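Local atomic coordinates of mannose-6-phosphate isomerase (Helicobacter pylori, PDB entry 2QH5), a protein that probably transfers the GMP moiety of GTP to mannose 1-phosphate, giving GDP-mannose and diphosphate, through the nucleotidyltransferase domain that forms this N-terminal fragment. Residues A[39-43]-A[111-115]; A[26-30]-A[62-66]; A[215-219]-A[237-241]. All blocks are in the same frame, centred on the assembly; numbering follows the deposited sequence.

Contact 1: residues A[39-43]-A[111-115]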
# COMPACT_ATOMS: atom_id res chain seq x y z
N LEU A 39 -7.91 12.66 5.64
CA LEU A 39 -6.69 11.85 5.48
C LEU A 39 -6.58 11.31 4.06
O LEU A 39 -5.51 11.38 3.45
CB LEU A 39 -6.69 10.68 6.46
CG LEU A 39 -6.31 11.00 7.89
CD1 LEU A 39 -6.54 9.79 8.80
CD2 LEU A 39 -4.87 11.47 7.95
N PHE A 40 -7.70 10.80 3.55
CA PHE A 40 -7.83 10.31 2.18
C PHE A 40 -7.37 11.33 1.12
O PHE A 40 -6.53 11.00 0.28
CB PHE A 40 -9.27 9.84 1.91
CG PHE A 40 -9.52 9.44 0.48
CD1 PHE A 40 -9.17 8.17 0.03
CD2 PHE A 40 -10.10 10.33 -0.42
CE1 PHE A 40 -9.37 7.81 -1.29
CE2 PHE A 40 -10.31 9.97 -1.74
CZ PHE A 40 -9.95 8.71 -2.18
N GLU A 41 -7.90 12.55 1.16
CA GLU A 41 -7.50 13.55 0.16
C GLU A 41 -6.09 14.10 0.39
O GLU A 41 -5.42 14.52 -0.56
CB GLU A 41 -8.52 14.69 0.06
CG GLU A 41 -8.63 15.57 1.28
CD GLU A 41 -9.64 16.68 1.08
OE1 GLU A 41 -10.76 16.54 1.62
OE2 GLU A 41 -9.33 17.66 0.37
N LEU A 42 -5.63 14.07 1.64
CA LEU A 42 -4.25 14.40 1.96
C LEU A 42 -3.30 13.37 1.36
O LEU A 42 -2.32 13.73 0.69
CB LEU A 42 -4.06 14.50 3.47
CG LEU A 42 -3.91 15.86 4.17
CD1 LEU A 42 -4.12 17.09 3.27
CD2 LEU A 42 -4.83 15.88 5.39
N SER A 43 -3.61 12.09 1.59
CA SER A 43 -2.86 10.96 1.03
C SER A 43 -2.91 10.95 -0.50
O SER A 43 -1.93 10.60 -1.15
CB SER A 43 -3.38 9.64 1.57
OG SER A 43 -3.16 9.51 2.97
N PRO A 111 -1.25 3.51 1.98
CA PRO A 111 -2.51 3.55 2.72
C PRO A 111 -3.03 4.98 2.89
O PRO A 111 -2.25 5.92 2.96
CB PRO A 111 -2.14 2.95 4.09
CG PRO A 111 -0.89 2.17 3.84
CD PRO A 111 -0.16 2.96 2.80
N SER A 112 -4.35 5.14 2.94
CA SER A 112 -4.97 6.47 2.90
C SER A 112 -5.10 7.12 4.28
O SER A 112 -5.22 8.34 4.37
CB SER A 112 -6.35 6.38 2.25
OG SER A 112 -7.14 5.39 2.88
N ASP A 113 -5.08 6.31 5.33
CA ASP A 113 -5.21 6.81 6.71
C ASP A 113 -3.88 7.26 7.33
O ASP A 113 -3.62 7.04 8.51
CB ASP A 113 -5.90 5.76 7.60
CG ASP A 113 -5.24 4.38 7.52
OD1 ASP A 113 -5.92 3.37 7.79
OD2 ASP A 113 -4.04 4.29 7.20
N HIS A 114 -3.04 7.90 6.51
CA HIS A 114 -1.73 8.36 6.93
C HIS A 114 -1.64 9.87 6.98
O HIS A 114 -2.11 10.57 6.08
CB HIS A 114 -0.64 7.84 5.98
CG HIS A 114 -0.20 6.44 6.26
ND1 HIS A 114 0.57 5.72 5.37
CD2 HIS A 114 -0.41 5.63 7.32
CE1 HIS A 114 0.81 4.52 5.88
NE2 HIS A 114 0.23 4.44 7.06
N LEU A 115 -1.02 10.37 8.05
CA LEU A 115 -0.70 11.78 8.16
C LEU A 115 0.82 11.94 8.05
O LEU A 115 1.58 11.37 8.84
CB LEU A 115 -1.21 12.36 9.48
CG LEU A 115 -1.84 13.76 9.48
CD1 LEU A 115 -2.08 14.20 10.93
CD2 LEU A 115 -1.01 14.81 8.73

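Contact 2: residues A[26-30]-A[62-66]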
# COMPACT_ATOMS: atom_id res chain seq x y z
N TYR A 26 -19.56 4.99 7.52
CA TYR A 26 -18.84 6.24 7.34
C TYR A 26 -17.45 6.16 8.00
O TYR A 26 -17.26 6.67 9.11
CB TYR A 26 -19.65 7.40 7.94
CG TYR A 26 -19.71 8.63 7.06
CD1 TYR A 26 -18.66 9.54 7.03
CD2 TYR A 26 -20.83 8.89 6.27
CE1 TYR A 26 -18.71 10.68 6.23
CE2 TYR A 26 -20.90 10.02 5.47
CZ TYR A 26 -19.83 10.91 5.45
OH TYR A 26 -19.89 12.03 4.66
N PRO A 27 -16.48 5.51 7.32
CA PRO A 27 -15.16 5.21 7.89
C PRO A 27 -14.29 6.43 8.15
O PRO A 27 -14.51 7.50 7.58
CB PRO A 27 -14.50 4.33 6.81
CG PRO A 27 -15.62 3.87 5.95
CD PRO A 27 -16.59 5.00 5.95
N LYS A 28 -13.28 6.23 9.00
CA LYS A 28 -12.51 7.31 9.62
C LYS A 28 -11.70 8.19 8.66
O LYS A 28 -11.60 9.40 8.87
CB LYS A 28 -11.61 6.76 10.73
CG LYS A 28 -12.36 5.96 11.81
CD LYS A 28 -11.50 5.73 13.06
CE LYS A 28 -11.54 6.93 14.01
NZ LYS A 28 -10.62 6.78 15.18
N GLN A 29 -11.14 7.59 7.61
CA GLN A 29 -10.25 8.30 6.69
C GLN A 29 -10.95 9.28 5.74
O GLN A 29 -10.30 9.93 4.93
CB GLN A 29 -9.40 7.33 5.87
CG GLN A 29 -10.14 6.61 4.74
CD GLN A 29 -10.20 5.12 4.94
OE1 GLN A 29 -9.18 4.43 4.83
NE2 GLN A 29 -11.38 4.60 5.21
N PHE A 30 -12.28 9.38 5.84
CA PHE A 30 -13.03 10.28 4.96
C PHE A 30 -13.46 11.58 5.63
O PHE A 30 -13.93 12.50 4.96
CB PHE A 30 -14.23 9.55 4.37
CG PHE A 30 -13.86 8.50 3.37
CD1 PHE A 30 -13.40 8.86 2.10
CD2 PHE A 30 -13.95 7.16 3.69
CE1 PHE A 30 -13.05 7.90 1.17
CE2 PHE A 30 -13.60 6.19 2.77
CZ PHE A 30 -13.15 6.56 1.50
N HIS A 62 -18.35 3.33 -0.63
CA HIS A 62 -17.75 4.65 -0.43
C HIS A 62 -17.24 5.30 -1.71
O HIS A 62 -16.65 6.37 -1.65
CB HIS A 62 -16.64 4.62 0.63
CG HIS A 62 -16.95 3.74 1.79
ND1 HIS A 62 -16.16 2.66 2.13
CD2 HIS A 62 -17.97 3.75 2.68
CE1 HIS A 62 -16.68 2.05 3.19
NE2 HIS A 62 -17.78 2.69 3.54
N TYR A 63 -17.48 4.65 -2.85
CA TYR A 63 -16.98 5.17 -4.13
C TYR A 63 -17.28 6.66 -4.28
O TYR A 63 -16.37 7.48 -4.45
CB TYR A 63 -17.54 4.38 -5.33
CG TYR A 63 -17.24 5.05 -6.66
CD1 TYR A 63 -18.23 5.69 -7.39
CD2 TYR A 63 -15.94 5.08 -7.16
CE1 TYR A 63 -17.94 6.33 -8.60
CE2 TYR A 63 -15.65 5.70 -8.36
CZ TYR A 63 -16.64 6.32 -9.08
OH TYR A 63 -16.33 6.94 -10.27
N PHE A 64 -18.57 7.01 -4.19
CA PHE A 64 -19.01 8.39 -4.44
C PHE A 64 -18.57 9.37 -3.36
O PHE A 64 -18.38 10.56 -3.64
CB PHE A 64 -20.53 8.43 -4.65
CG PHE A 64 -20.97 7.66 -5.87
CD1 PHE A 64 -21.01 8.28 -7.12
CD2 PHE A 64 -21.33 6.32 -5.76
CE1 PHE A 64 -21.40 7.57 -8.25
CE2 PHE A 64 -21.73 5.59 -6.88
CZ PHE A 64 -21.77 6.22 -8.13
N LEU A 65 -18.39 8.87 -2.14
CA LEU A 65 -17.76 9.63 -1.07
C LEU A 65 -16.30 9.98 -1.43
O LEU A 65 -15.88 11.14 -1.34
CB LEU A 65 -17.84 8.85 0.25
CG LEU A 65 -17.30 9.48 1.54
CD1 LEU A 65 -17.84 10.89 1.72
CD2 LEU A 65 -17.67 8.61 2.73
N ALA A 66 -15.54 8.97 -1.85
CA ALA A 66 -14.16 9.14 -2.26
C ALA A 66 -14.03 10.10 -3.45
O ALA A 66 -13.22 11.03 -3.42
CB ALA A 66 -13.56 7.79 -2.61

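Contact 3: residues A[215-219]-A[237-241]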
# COMPACT_ATOMS: atom_id res chain seq x y z
N ARG A 215 -7.62 -15.82 -10.84
CA ARG A 215 -8.96 -16.23 -11.26
C ARG A 215 -10.03 -15.21 -10.89
O ARG A 215 -11.04 -15.09 -11.58
CB ARG A 215 -9.33 -17.62 -10.73
CG ARG A 215 -9.12 -17.82 -9.24
CD ARG A 215 -9.91 -19.01 -8.70
NE ARG A 215 -11.28 -18.62 -8.34
CZ ARG A 215 -12.36 -18.88 -9.07
NH1 ARG A 215 -12.25 -19.55 -10.22
NH2 ARG A 215 -13.55 -18.48 -8.66
N ALA A 216 -9.83 -14.48 -9.79
CA ALA A 216 -10.75 -13.42 -9.40
C ALA A 216 -10.70 -12.30 -10.43
O ALA A 216 -11.73 -11.81 -10.88
CB ALA A 216 -10.41 -12.89 -8.02
N PHE A 217 -9.49 -11.93 -10.83
CA PHE A 217 -9.24 -10.97 -11.90
C PHE A 217 -9.95 -11.34 -13.21
O PHE A 217 -10.24 -10.46 -14.03
CB PHE A 217 -7.71 -10.84 -12.11
CG PHE A 217 -7.33 -9.80 -13.13
CD1 PHE A 217 -7.07 -10.16 -14.45
CD2 PHE A 217 -7.21 -8.46 -12.77
CE1 PHE A 217 -6.73 -9.20 -15.40
CE2 PHE A 217 -6.86 -7.50 -13.71
CZ PHE A 217 -6.62 -7.87 -15.03
N GLU A 218 -10.25 -12.62 -13.41
CA GLU A 218 -10.85 -13.10 -14.66
C GLU A 218 -12.29 -12.62 -14.85
O GLU A 218 -12.76 -12.43 -15.98
CB GLU A 218 -10.79 -14.63 -14.75
CG GLU A 218 -9.44 -15.18 -15.21
CD GLU A 218 -9.05 -14.67 -16.59
OE1 GLU A 218 -8.18 -13.76 -16.66
OE2 GLU A 218 -9.61 -15.16 -17.60
N SER A 219 -12.97 -12.42 -13.72
CA SER A 219 -14.37 -12.05 -13.70
C SER A 219 -14.56 -10.55 -13.45
O SER A 219 -15.63 -10.13 -13.01
CB SER A 219 -15.03 -12.78 -12.55
OG SER A 219 -14.58 -12.18 -11.35
N SER A 237 -16.49 -13.80 -6.61
CA SER A 237 -15.07 -13.99 -6.91
C SER A 237 -14.19 -13.78 -5.68
O SER A 237 -13.18 -14.46 -5.50
CB SER A 237 -14.63 -13.02 -8.01
OG SER A 237 -15.52 -13.07 -9.11
N MET A 238 -14.59 -12.83 -4.84
CA MET A 238 -13.79 -12.46 -3.70
C MET A 238 -14.05 -13.34 -2.50
O MET A 238 -13.24 -13.37 -1.58
CB MET A 238 -14.05 -11.00 -3.34
CG MET A 238 -13.66 -10.05 -4.45
SD MET A 238 -12.82 -8.59 -3.84
CE MET A 238 -11.25 -9.31 -3.34
N GLN A 239 -15.17 -14.07 -2.52
CA GLN A 239 -15.58 -14.95 -1.42
C GLN A 239 -14.57 -16.03 -1.10
O GLN A 239 -14.18 -16.19 0.06
CB GLN A 239 -16.93 -15.60 -1.73
CG GLN A 239 -18.11 -14.94 -1.04
CD GLN A 239 -19.45 -15.43 -1.57
OE1 GLN A 239 -19.52 -16.12 -2.59
NE2 GLN A 239 -20.53 -15.06 -0.88
N ASP A 240 -14.12 -16.75 -2.12
CA ASP A 240 -13.24 -17.89 -1.93
C ASP A 240 -11.79 -17.49 -1.65
O ASP A 240 -10.94 -18.35 -1.39
CB ASP A 240 -13.29 -18.83 -3.14
CG ASP A 240 -12.41 -18.36 -4.28
OD1 ASP A 240 -12.67 -17.27 -4.82
OD2 ASP A 240 -11.44 -19.08 -4.62
N LEU A 241 -11.51 -16.19 -1.72
CA LEU A 241 -10.16 -15.67 -1.48
C LEU A 241 -9.79 -15.72 -0.01
O LEU A 241 -10.60 -15.36 0.85
CB LEU A 241 -10.05 -14.23 -1.99
CG LEU A 241 -9.35 -13.99 -3.32
CD1 LEU A 241 -9.87 -14.89 -4.41
CD2 LEU A 241 -9.49 -12.56 -3.70

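Contact 1: residues A[39-43]-A[111-115]
L39 reaches over the backbone of the 111-115 loop with both methyls. CG lies anti to its own carbonyl carbon (chi1 -78°); from there CD1 settles on D113 CA at 3.9 Å, while CD2 meets H114 O at 3.5 Å and also packs 4.1 Å from L115 CB. One turn of helix 39-48 thus faces the loop that leaves strand 106-111, which runs parallel to strand 5-10 in the central mixed sheet of this GT-A nucleotidyltransferase domain; the P-S-D-H run of 111-114 at the strand's end is familiar from GDP-mannose pyrophosphorylases. F40 has its CG anti to the backbone N (chi1 175°), which turns the ring off the loop: only a ring edge comes near, with CD1 4.0 Å from S112 CB close to the ring plane, while F30 and A66 meet the ring outside this contact. The hydroxyl of S112 looks to another strand, bonding to L10 O. At S43 the backbone N closes the helical turn onto L39 O. L39 O and S112 O come within 3.2 Å, two acceptors with no bond between them, and S43 OG sits within reach of both, 2.8 Å from S112 O and 3.0 Å from L39 O, with one proton to offer.

Contact 2: residues A[26-30]-A[62-66]
F30 lies against H62, L65 and A66, joining the loop that follows strand 5-10 to the start of helix 63-69 within the GT-A nucleotidyltransferase fold. Residues 26-30 end the glycine-rich signature region of this family, whose preceding residues 13-25 are not modelled; in relatives that region serves the nucleotide. From F30 CB outward, the first partner is L65: its CD2 stands 3.9 Å from F30 CB and equally near CG, and its CG comes close to F30 CD1. L65 can serve the ring's root because its CG is anti to the backbone N (chi1 -177°), which sends the branch across to the loop. Further along the ring, F30 CE1 touches A66 at both CA and CB, 3.8 Å from the latter. On the other side CE2 and CZ run up to the methylene of H62, CE2 being 4.0 Å from H62 CB. The two rings themselves stand askew, planes at 44°, and F40 from the neighbouring helix adds another aromatic to the cluster. No hydrogen bond crosses between the segments; the grip is apolar and aromatic. L65 has a second task, since CD2 sits over one face of the Y26 ring as a CH-pi donor, 4.3 Å from the Y26 centroid, and CD1 approaches Y26 OH. P27 and H62 come at each other from opposite directions: P27 CG sits over one face of the imidazole, displaced toward its NE2 side and 27° off the ring normal as a CH-pi contact, with P27 CG 3.4 Å from H62 NE2.

Contact 3: residues A[215-219]-A[237-241]
Helix 207-216 and helix 235-239 are linked by an antiparallel hairpin of strands 221-223 and 230-233, and this contact brings the C-terminal parts of both helices, and the residues after them, side by side. Small side chains allow the closest approach: A216 and S237 have CA atoms 5.0 Å apart. The methyl of A216 stands 4.1 Å from S237 O and also packs on L241, its CB 4.2 Å from L241 CD1. L233 of the hairpin covers A216 as well, and M238 turns away to pack on L233 and on L96 of helix 90-99. A short hydroxyl-hydroxyl hydrogen bond crosses the interface, S219 OG lying 2.6 Å from S237 OG; either could be the donor. A216 O also lies 2.9 Å from S219 OG and competes for its proton, because chi1 of 72° folds the hydroxyl between its backbone N and carbonyl carbon. S237 OG also bonds to S234 OG, extending a chain of serine hydroxyls along the interface. On the exposed side R215 bends at chi3 (-86°) and brings its guanidinium to D240, but the salt bridge is long: R215 NE to D240 OD2 is 3.8 Å. The carboxylate plane stands 81° from the guanidinium plane, a poor setting for paired hydrogen bonds, and NE, buried here, finds no hydrogen-bonding partner. Strand 230-233 pairs in parallel with 78-84, so the contact belongs to two helices joined through a β-hairpin at the flank of the central mixed sheet, in keeping with the α/β build of the GT-A nucleotidyltransferase domain.

Contacts 1 and 2 form one continuous cluster, their centres 11 Å apart. They interleave along the chain, segment 39-43 falling between 26-30 and 62-66, and join physically: F40 N lies 3.1 Å from Q29 O in a probable hydrogen bond, and F40 CG is 3.9 Å from F30 CE1. Together they join the signature segment, helix 39-48, helix 63-69 and the loop after strand 106-111, on the side of the fold where relatives bind the nucleotide. Contact 3 is separate, its centre 28 Å from that of contact 1 and 24 Å from that of contact 2, with nearest atoms about 16 and 13 Å away; it closes a more peripheral part of the same domain.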